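Local coordinates for tapirin (Caldicellulosiruptor kristjanssonii, PDB 6N2B), which is a cellulose-binding protein that probably attaches the bacterium to its plant-derived substrate, and carries a bound calcium ion, at residues 431-436 with 462-467; 447-452 with 475-480; 485-490 with 518-523. One frame throughout, in Å; residues are numbered along the deposited sequence.

Interaction 1 (431-436 with 462-467); sequences VGATTL and LITEVN. With CA (calcium ion), chain C.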
loop_
_atom_site.group_PDB
_atom_site.type_symbol
_atom_site.label_atom_id
_atom_site.label_comp_id
_atom_site.label_asym_id
_atom_site.label_seq_id
_atom_site.Cartn_x
_atom_site.Cartn_y
_atom_site.Cartn_z
ATOM N N VAL A 431 -12.012 -8.908 -32.222
ATOM C CA VAL A 431 -11.566 -7.561 -32.576
ATOM C C VAL A 431 -10.304 -7.204 -31.799
ATOM O O VAL A 431 -10.260 -7.319 -30.572
ATOM C CB VAL A 431 -12.676 -6.541 -32.288
ATOM C CG1 VAL A 431 -12.348 -5.219 -32.940
ATOM C CG2 VAL A 431 -14.021 -7.069 -32.763
ATOM N N GLY A 432 -9.277 -6.735 -32.500
ATOM C CA GLY A 432 -8.083 -6.376 -31.748
ATOM C C GLY A 432 -7.330 -7.612 -31.279
ATOM O O GLY A 432 -7.385 -8.675 -31.905
ATOM N N ALA A 433 -6.613 -7.473 -30.162
ATOM C CA ALA A 433 -5.872 -8.610 -29.617
ATOM C C ALA A 433 -6.832 -9.734 -29.240
ATOM O O ALA A 433 -7.790 -9.519 -28.492
ATOM C CB ALA A 433 -5.044 -8.191 -28.399
ATOM N N THR A 434 -6.570 -10.944 -29.756
ATOM C CA THR A 434 -7.541 -12.025 -29.603
ATOM C C THR A 434 -7.550 -12.609 -28.194
ATOM O O THR A 434 -8.480 -13.349 -27.854
ATOM C CB THR A 434 -7.303 -13.122 -30.668
ATOM O OG1 THR A 434 -6.099 -13.844 -30.403
ATOM C CG2 THR A 434 -7.194 -12.505 -32.069
ATOM N N THR A 435 -6.565 -12.265 -27.363
ATOM C CA THR A 435 -6.550 -12.643 -25.951
ATOM C C THR A 435 -7.376 -11.703 -25.079
ATOM O O THR A 435 -7.910 -12.136 -24.049
ATOM C CB THR A 435 -5.111 -12.660 -25.441
ATOM O OG1 THR A 435 -4.368 -13.627 -26.187
ATOM C CG2 THR A 435 -5.053 -12.994 -23.947
ATOM N N LEU A 436 -7.497 -10.431 -25.464
ATOM C CA LEU A 436 -8.113 -9.409 -24.627
ATOM C C LEU A 436 -9.563 -9.150 -25.017
ATOM O O LEU A 436 -9.995 -9.414 -26.138
ATOM C CB LEU A 436 -7.343 -8.093 -24.709
ATOM C CG LEU A 436 -5.832 -8.076 -24.525
ATOM C CD1 LEU A 436 -5.306 -6.643 -24.688
ATOM C CD2 LEU A 436 -5.468 -8.636 -23.168
ATOM N N LEU A 462 -2.066 -4.583 -25.914
ATOM C CA LEU A 462 -2.758 -3.357 -25.529
ATOM C C LEU A 462 -2.850 -2.366 -26.688
ATOM O O LEU A 462 -3.903 -1.757 -26.910
ATOM C CB LEU A 462 -2.027 -2.739 -24.343
ATOM C CG LEU A 462 -2.669 -1.713 -23.440
ATOM C CD1 LEU A 462 -3.989 -2.231 -22.908
ATOM C CD2 LEU A 462 -1.695 -1.432 -22.312
ATOM N N ILE A 463 -1.751 -2.171 -27.419
ATOM C CA ILE A 463 -1.776 -1.307 -28.598
ATOM C C ILE A 463 -2.775 -1.838 -29.631
ATOM O O ILE A 463 -3.579 -1.078 -30.192
ATOM C CB ILE A 463 -0.360 -1.178 -29.197
ATOM C CG1 ILE A 463 0.582 -0.474 -28.224
ATOM C CG2 ILE A 463 -0.390 -0.438 -30.503
ATOM C CD1 ILE A 463 2.021 -0.787 -28.495
ATOM N N THR A 464 -2.747 -3.151 -29.888
ATOM C CA THR A 464 -3.713 -3.738 -30.809
ATOM C C THR A 464 -5.145 -3.506 -30.329
ATOM O O THR A 464 -5.974 -2.948 -31.060
ATOM C CB THR A 464 -3.442 -5.237 -30.987
ATOM O OG1 THR A 464 -2.129 -5.435 -31.530
ATOM C CG2 THR A 464 -4.459 -5.858 -31.930
ATOM N N GLU A 465 -5.449 -3.919 -29.097
ATOM C CA GLU A 465 -6.824 -3.867 -28.616
ATOM C C GLU A 465 -7.353 -2.439 -28.571
ATOM O O GLU A 465 -8.446 -2.160 -29.075
ATOM C CB GLU A 465 -6.929 -4.513 -27.238
ATOM C CG GLU A 465 -8.340 -4.513 -26.689
ATOM C CD GLU A 465 -9.140 -5.679 -27.231
ATOM O OE1 GLU A 465 -8.506 -6.523 -27.907
ATOM O OE2 GLU A 465 -10.373 -5.757 -26.982
ATOM N N VAL A 466 -6.598 -1.515 -27.974
ATOM C CA VAL A 466 -7.102 -0.150 -27.814
ATOM C C VAL A 466 -7.409 0.480 -29.174
ATOM O O VAL A 466 -8.498 1.023 -29.390
ATOM C CB VAL A 466 -6.110 0.702 -26.993
ATOM C CG1 VAL A 466 -6.432 2.172 -27.112
ATOM C CG2 VAL A 466 -6.122 0.293 -25.510
ATOM N N ASN A 467 -6.464 0.408 -30.115
ATOM C CA ASN A 467 -6.670 1.007 -31.435
ATOM C C ASN A 467 -7.872 0.421 -32.153
ATOM O O ASN A 467 -8.556 1.121 -32.906
ATOM C CB ASN A 467 -5.440 0.798 -32.319
ATOM C CG ASN A 467 -4.397 1.843 -32.108
ATOM O OD1 ASN A 467 -4.569 3.018 -32.479
ATOM N ND2 ASN A 467 -3.267 1.417 -31.527
HETATM CA CA CA C . -10.157 -8.266 -28.538
#
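Thr464 and Glu465 of a helix meet a loop whose carbonyl groups bind a calcium ion; Leu462, a little earlier in the helix, touches this loop with its backbone. The methyl CD1 of Leu436 lies 4.0 Å from Leu462 N, while CB of Leu462 points away from the loop. Two residues on, Thr464 offers its methyl branch: CG2 stands anti to its own backbone N and rests against the Gly432–Ala433 peptide, 3.4 Å from Gly432 C. Its hydroxyl looks back along the helix and is hydrogen-bonded to Ser460 O. Gly432, where the loop passes closest to the helix, has a backbone conformation (phi 74°, psi -152°) that calls for glycine, because a CB would be jammed against the preceding carbonyl O.

Glu465 makes the polar link. Its CG is anti to the backbone N, and a bend at chi2 (83°) brings CD round toward the metal. OE1 binds the calcium ion at 2.5 Å. Three carbonyl oxygens of the loop join it as ligands, Val431 O at 2.2 Å together with Ala433 O and Leu436 O; Asp429 completes the site with its backbone O and OD1. Leu436 N is also hydrogen-bonded to Ala433 O, within the loop. OE2 of Glu465 is hydrogen-bonded to Ser438, a second-shell residue that probably steadies the carboxylate. The aliphatic base of the same side chain packs on leucine, CB lying 3.7 Å from Leu436 CD1.

The calcium ion therefore ties helix 459-470 to the loop that leads into strand 436-441, and both the helix and the metal-binding loop are packed against strand 448-453.

Interaction 2 (447-452 with 475-480); sequences WEIVVY and SNVRLY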
loop_
_atom_site.group_PDB
_atom_site.type_symbol
_atom_site.label_atom_id
_atom_site.label_comp_id
_atom_site.label_asym_id
_atom_site.label_seq_id
_atom_site.Cartn_x
_atom_site.Cartn_y
_atom_site.Cartn_z
ATOM N N TRP A 447 -11.359 9.887 -23.073
ATOM C CA TRP A 447 -11.974 8.592 -23.319
ATOM C C TRP A 447 -11.517 7.585 -22.273
ATOM O O TRP A 447 -10.373 7.612 -21.808
ATOM C CB TRP A 447 -11.603 8.073 -24.705
ATOM C CG TRP A 447 -12.104 8.891 -25.837
ATOM C CD1 TRP A 447 -13.074 9.867 -25.801
ATOM C CD2 TRP A 447 -11.669 8.806 -27.194
ATOM N NE1 TRP A 447 -13.258 10.393 -27.063
ATOM C CE2 TRP A 447 -12.409 9.761 -27.932
ATOM C CE3 TRP A 447 -10.725 8.013 -27.860
ATOM C CZ2 TRP A 447 -12.230 9.942 -29.295
ATOM C CZ3 TRP A 447 -10.547 8.194 -29.212
ATOM C CH2 TRP A 447 -11.296 9.153 -29.919
ATOM N N GLU A 448 -12.418 6.678 -21.918
ATOM C CA GLU A 448 -12.150 5.658 -20.921
ATOM C C GLU A 448 -12.323 4.288 -21.559
ATOM O O GLU A 448 -13.259 4.063 -22.332
ATOM C CB GLU A 448 -13.082 5.816 -19.711
ATOM C CG GLU A 448 -13.047 7.191 -19.054
ATOM C CD GLU A 448 -13.844 7.244 -17.742
ATOM O OE1 GLU A 448 -14.331 6.174 -17.278
ATOM O OE2 GLU A 448 -13.988 8.364 -17.174
ATOM N N ILE A 449 -11.405 3.379 -21.272
ATOM C CA ILE A 449 -11.518 2.014 -21.760
ATOM C C ILE A 449 -11.023 1.112 -20.654
ATOM O O ILE A 449 -10.047 1.435 -19.972
ATOM C CB ILE A 449 -10.733 1.769 -23.073
ATOM C CG1 ILE A 449 -10.753 0.281 -23.447
ATOM C CG2 ILE A 449 -9.310 2.263 -22.997
ATOM C CD1 ILE A 449 -10.493 0.009 -24.937
ATOM N N VAL A 450 -11.729 0.013 -20.432
ATOM C CA VAL A 450 -11.263 -1.040 -19.541
ATOM C C VAL A 450 -10.853 -2.223 -20.405
ATOM O O VAL A 450 -11.567 -2.589 -21.349
ATOM C CB VAL A 450 -12.333 -1.444 -18.515
ATOM C CG1 VAL A 450 -13.658 -1.707 -19.208
ATOM C CG2 VAL A 450 -11.864 -2.657 -17.755
ATOM N N VAL A 451 -9.690 -2.793 -20.109
ATOM C CA VAL A 451 -9.144 -3.904 -20.875
ATOM C C VAL A 451 -9.140 -5.147 -19.988
ATOM O O VAL A 451 -8.550 -5.144 -18.902
ATOM C CB VAL A 451 -7.747 -3.558 -21.409
ATOM C CG1 VAL A 451 -7.093 -4.771 -22.069
ATOM C CG2 VAL A 451 -7.872 -2.389 -22.400
ATOM N N TYR A 452 -9.808 -6.204 -20.439
ATOM C CA TYR A 452 -9.851 -7.468 -19.713
ATOM C C TYR A 452 -8.876 -8.452 -20.343
ATOM O O TYR A 452 -8.879 -8.638 -21.562
ATOM C CB TYR A 452 -11.255 -8.060 -19.715
ATOM C CG TYR A 452 -12.280 -7.185 -19.042
ATOM C CD1 TYR A 452 -12.465 -7.232 -17.668
ATOM C CD2 TYR A 452 -13.071 -6.300 -19.787
ATOM C CE1 TYR A 452 -13.415 -6.428 -17.050
ATOM C CE2 TYR A 452 -14.024 -5.488 -19.171
ATOM C CZ TYR A 452 -14.191 -5.565 -17.805
ATOM O OH TYR A 452 -15.127 -4.775 -17.181
ATOM N N SER A 475 -2.725 9.731 -25.990
ATOM C CA SER A 475 -1.907 9.624 -24.791
ATOM C C SER A 475 -2.708 9.895 -23.526
ATOM O O SER A 475 -2.334 9.406 -22.453
ATOM C CB SER A 475 -0.725 10.583 -24.889
ATOM O OG SER A 475 -1.157 11.931 -24.788
ATOM N N ASN A 476 -3.817 10.625 -23.628
ATOM C CA ASN A 476 -4.615 11.000 -22.468
ATOM C C ASN A 476 -5.675 9.957 -22.091
ATOM O O ASN A 476 -6.482 10.219 -21.192
ATOM C CB ASN A 476 -5.264 12.386 -22.696
ATOM C CG ASN A 476 -6.508 12.347 -23.620
ATOM O OD1 ASN A 476 -6.817 11.333 -24.249
ATOM N ND2 ASN A 476 -7.225 13.468 -23.685
ATOM N N VAL A 477 -5.692 8.783 -22.730
ATOM C CA VAL A 477 -6.778 7.836 -22.474
ATOM C C VAL A 477 -6.708 7.320 -21.039
ATOM O O VAL A 477 -5.631 7.036 -20.507
ATOM C CB VAL A 477 -6.783 6.680 -23.498
ATOM C CG1 VAL A 477 -5.537 5.823 -23.398
ATOM C CG2 VAL A 477 -8.016 5.825 -23.301
ATOM N N ARG A 478 -7.862 7.267 -20.383
ATOM C CA ARG A 478 -7.976 6.680 -19.057
ATOM C C ARG A 478 -8.067 5.171 -19.213
ATOM O O ARG A 478 -8.960 4.665 -19.909
ATOM C CB ARG A 478 -9.201 7.224 -18.328
ATOM C CG ARG A 478 -9.169 8.718 -18.101
ATOM C CD ARG A 478 -8.418 9.006 -16.825
ATOM N NE ARG A 478 -7.918 10.375 -16.772
ATOM C CZ ARG A 478 -8.630 11.411 -16.348
ATOM N NH1 ARG A 478 -9.878 11.245 -15.938
ATOM N NH2 ARG A 478 -8.085 12.612 -16.349
ATOM N N LEU A 479 -7.154 4.459 -18.560
ATOM C CA LEU A 479 -6.982 3.026 -18.734
ATOM C C LEU A 479 -7.313 2.290 -17.440
ATOM O O LEU A 479 -6.760 2.601 -16.380
ATOM C CB LEU A 479 -5.548 2.734 -19.155
ATOM C CG LEU A 479 -5.233 1.816 -20.317
ATOM C CD1 LEU A 479 -3.823 1.282 -20.125
ATOM C CD2 LEU A 479 -6.245 0.698 -20.403
ATOM N N TYR A 480 -8.212 1.321 -17.528
ATOM C CA TYR A 480 -8.558 0.437 -16.419
ATOM C C TYR A 480 -8.192 -0.985 -16.842
ATOM O O TYR A 480 -8.810 -1.548 -17.756
ATOM C CB TYR A 480 -10.040 0.570 -16.067
ATOM C CG TYR A 480 -10.352 1.972 -15.698
ATOM C CD1 TYR A 480 -10.604 2.922 -16.678
ATOM C CD2 TYR A 480 -10.326 2.380 -14.356
ATOM C CE1 TYR A 480 -10.845 4.239 -16.337
ATOM C CE2 TYR A 480 -10.568 3.688 -14.007
ATOM C CZ TYR A 480 -10.825 4.613 -14.997
ATOM O OH TYR A 480 -11.067 5.922 -14.653
HETATM O O HOH W 1 -9.545 11.150 -25.499
HETATM O O HOH W 2 -11.566 8.681 -15.382
#
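Glu448, Ile449 and Val450 pair with Arg478, Leu479 and Tyr480 as neighbouring parallel strands, buried near the calcium-bearing end of the chain. Four backbone hydrogen bonds join them. Ile449 uses both its N and its O, giving its N-H to Arg478 O at 3.1 Å and accepting that of Tyr480; to either side Arg478 N is bonded to Trp447 O at 2.9 Å, and Val451 N to Tyr480 O at 2.8 Å. The CA-H groups of Glu448 and Val450 also point at Arg478 O and Tyr480 O respectively. The short strand axes cross at -26°.

Strand 448-453 runs between strand 436-441, its antiparallel neighbour, and strand 478-483, which in turn pairs in parallel with strand 510-513. At this end of the beta-helix the parallel pairing of strands 510-513, 478-483 and 448-453 is thus followed by an antiparallel strand, 436-441.

On the face carrying Glu448, Val450, Arg478 and Tyr480, the Val450 and Tyr480 side chains cross at about a right angle, CB to CB 3.9 Å. With CG1 of Val450 between the backbone N and the carbonyl carbon (chi1 49°), CG2 is anti to the N and is the branch that approaches Tyr480 O. Ile538 of helix 536-546 lies against Glu448 and Val450. Glu448 and Arg478 do not meet directly: OE2 and NH1 are 5.2 Å apart. One water spans them, accepting from Arg478 NH1 in the plane of the guanidinium and donating to Glu448 OE2 and to Tyr480 OH. Glu448 OE1 is held by Gly535 N, and the Tyr480 hydroxyl is hydrogen-bonded to Lys532 O, so both groups are also fixed to the segment before that helix. The opposite face is apolar. Ile449 CG2 meets Val477 CG2 at 3.8 Å, and Leu479 CD2 reaches Val451 CG2 at 4.0 Å.

Interaction 3 (485-490 with 518-523); sequences GNITFS and FNINIS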
loop_
_atom_site.group_PDB
_atom_site.type_symbol
_atom_site.label_atom_id
_atom_site.label_comp_id
_atom_site.label_asym_id
_atom_site.label_seq_id
_atom_site.Cartn_x
_atom_site.Cartn_y
_atom_site.Cartn_z
ATOM N N GLY A 485 -3.872 -12.718 -14.849
ATOM C CA GLY A 485 -2.484 -13.107 -14.821
ATOM C C GLY A 485 -1.669 -11.855 -14.644
ATOM O O GLY A 485 -2.205 -10.839 -14.200
ATOM N N ASN A 486 -0.391 -11.902 -15.000
ATOM C CA ASN A 486 0.479 -10.761 -14.796
ATOM C C ASN A 486 0.277 -9.731 -15.897
ATOM O O ASN A 486 -0.402 -9.964 -16.900
ATOM C CB ASN A 486 1.937 -11.208 -14.747
ATOM C CG ASN A 486 2.144 -12.370 -13.816
ATOM O OD1 ASN A 486 1.452 -12.496 -12.804
ATOM N ND2 ASN A 486 3.093 -13.236 -14.150
ATOM N N ILE A 487 0.878 -8.572 -15.691
ATOM C CA ILE A 487 0.937 -7.511 -16.681
ATOM C C ILE A 487 2.404 -7.296 -17.016
ATOM O O ILE A 487 3.238 -7.184 -16.108
ATOM C CB ILE A 487 0.275 -6.229 -16.153
ATOM C CG1 ILE A 487 -1.239 -6.441 -16.059
ATOM C CG2 ILE A 487 0.639 -5.036 -17.007
ATOM C CD1 ILE A 487 -1.973 -5.289 -15.443
ATOM N N THR A 488 2.729 -7.288 -18.310
ATOM C CA THR A 488 4.120 -7.210 -18.740
ATOM C C THR A 488 4.258 -6.173 -19.837
ATOM O O THR A 488 3.640 -6.302 -20.894
ATOM C CB THR A 488 4.640 -8.552 -19.250
ATOM O OG1 THR A 488 4.620 -9.516 -18.190
ATOM C CG2 THR A 488 6.061 -8.380 -19.721
ATOM N N PHE A 489 5.091 -5.169 -19.605
ATOM C CA PHE A 489 5.395 -4.165 -20.604
ATOM C C PHE A 489 6.838 -4.411 -21.039
ATOM O O PHE A 489 7.786 -3.946 -20.404
ATOM C CB PHE A 489 5.167 -2.786 -20.035
ATOM C CG PHE A 489 3.729 -2.518 -19.662
ATOM C CD1 PHE A 489 2.693 -2.915 -20.499
ATOM C CD2 PHE A 489 3.409 -1.881 -18.469
ATOM C CE1 PHE A 489 1.365 -2.672 -20.155
ATOM C CE2 PHE A 489 2.090 -1.623 -18.123
ATOM C CZ PHE A 489 1.068 -2.017 -18.963
ATOM N N SER A 490 6.991 -5.174 -22.127
ATOM C CA SER A 490 8.299 -5.601 -22.622
ATOM C C SER A 490 9.038 -4.511 -23.373
ATOM O O SER A 490 10.267 -4.591 -23.517
ATOM C CB SER A 490 8.152 -6.808 -23.557
ATOM O OG SER A 490 8.323 -8.016 -22.837
ATOM N N PHE A 518 0.413 -11.954 -8.628
ATOM C CA PHE A 518 0.391 -10.912 -9.650
ATOM C C PHE A 518 1.705 -10.142 -9.672
ATOM O O PHE A 518 2.124 -9.599 -8.644
ATOM C CB PHE A 518 -0.764 -9.927 -9.434
ATOM C CG PHE A 518 -0.696 -8.759 -10.346
ATOM C CD1 PHE A 518 -0.938 -8.914 -11.700
ATOM C CD2 PHE A 518 -0.317 -7.524 -9.883
ATOM C CE1 PHE A 518 -0.840 -7.841 -12.563
ATOM C CE2 PHE A 518 -0.226 -6.455 -10.732
ATOM C CZ PHE A 518 -0.478 -6.608 -12.075
ATOM N N ASN A 519 2.329 -10.069 -10.852
ATOM C CA ASN A 519 3.559 -9.314 -11.065
ATOM C C ASN A 519 3.350 -8.283 -12.160
ATOM O O ASN A 519 2.832 -8.616 -13.231
ATOM C CB ASN A 519 4.714 -10.228 -11.475
ATOM C CG ASN A 519 5.258 -11.042 -10.320
ATOM O OD1 ASN A 519 6.297 -10.693 -9.721
ATOM N ND2 ASN A 519 4.569 -12.144 -9.996
ATOM N N ILE A 520 3.758 -7.044 -11.904
ATOM C CA ILE A 520 3.981 -6.078 -12.973
ATOM C C ILE A 520 5.443 -6.173 -13.356
ATOM O O ILE A 520 6.319 -6.134 -12.485
ATOM C CB ILE A 520 3.628 -4.646 -12.536
ATOM C CG1 ILE A 520 2.470 -4.669 -11.564
ATOM C CG2 ILE A 520 3.282 -3.754 -13.739
ATOM C CD1 ILE A 520 2.088 -3.328 -11.096
ATOM N N ASN A 521 5.709 -6.322 -14.644
ATOM C CA ASN A 521 7.069 -6.348 -15.157
ATOM C C ASN A 521 7.184 -5.327 -16.266
ATOM O O ASN A 521 6.262 -5.169 -17.065
ATOM C CB ASN A 521 7.444 -7.718 -15.682
ATOM C CG ASN A 521 7.458 -8.763 -14.593
ATOM O OD1 ASN A 521 8.159 -8.616 -13.587
ATOM N ND2 ASN A 521 6.679 -9.832 -14.782
ATOM N N ILE A 522 8.314 -4.628 -16.314
ATOM C CA ILE A 522 8.526 -3.613 -17.332
ATOM C C ILE A 522 10.022 -3.451 -17.504
ATOM O O ILE A 522 10.790 -3.589 -16.547
ATOM C CB ILE A 522 7.827 -2.287 -16.947
ATOM C CG1 ILE A 522 8.122 -1.198 -17.970
ATOM C CG2 ILE A 522 8.269 -1.854 -15.599
ATOM C CD1 ILE A 522 7.327 0.073 -17.750
ATOM N N SER A 523 10.437 -3.169 -18.735
ATOM C CA SER A 523 11.841 -3.094 -19.115
ATOM C C SER A 523 12.215 -1.645 -19.389
ATOM O O SER A 523 11.693 -1.037 -20.330
ATOM C CB SER A 523 12.103 -3.950 -20.348
ATOM O OG SER A 523 11.292 -5.110 -20.296
#
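Ile487 and Phe489 hold residues 519 to 523 through backbone hydrogen bonds in parallel register. Ile487 N donates to Asn519 O and Ile487 O receives Asn521 N at 3.0 Å; Phe489 N then reaches Asn521 O in a nearly straight bond (174° at the hydrogen, 2.8 Å), and Phe489 O receives Ser523 N. The CA-H groups of Ile520, Thr488 and Ile522 add contacts to the carbonyls of Ile487, Asn521 and Phe489. The strands are almost aligned, 8° apart in direction.

One side-chain bond extends the pairing at its start. Asn519 N donates to Asn486 OD1 at 3.2 Å, coming from well above the plane of the amide carbonyl. Thr488 and Asn521 cross obliquely on their shared face, OG1 lying 4.0 Å from ND2.

Ile487, Phe489, Ile520 and Ile522 make the other, apolar face. Within the first strand Ile487 CG2 lies over one face of the Phe489 ring, toward its rim. Ile522 has CG1 anti to its backbone N (chi1 176°), and that atom packs on Phe489 CB at 3.9 Å.

Phe518, in the loop before the second strand, turns its ring edge to the first segment. Gly485 O lies near the ring plane, 3.4 Å from CD1, and Ile487 CG1 is 3.8 Å from CE1.

Strands 457-458, 487-489 and 520-522 thus form a parallel, in-register sheet whose Ile487, Phe489 and Ile522 pack on strands 504-508, 510-513 and 526-531, as in a parallel beta-helix.

How the interactions relate
Along the chain the segments of interactions 1 and 2 alternate, so the two contacts cross in sequence, and interaction 3 follows both. The centres of interactions 1 and 2 lie about 12 Å apart. From the centre of interaction 3 it is about 17 Å to that of interaction 1 and about 18 Å to that of interaction 2. Helix 459-470 is the common element: its Leu462 touches Val451 and Leu479 of interaction 2 and the Phe489 ring of interaction 3, while Leu436 of the calcium loop also packs on Val451. Interactions 2 and 3 do not touch, although strands 478-483 and 487-489 are consecutive. The calcium site is thus joined through one hydrophobic cluster to strands of the beta-helix.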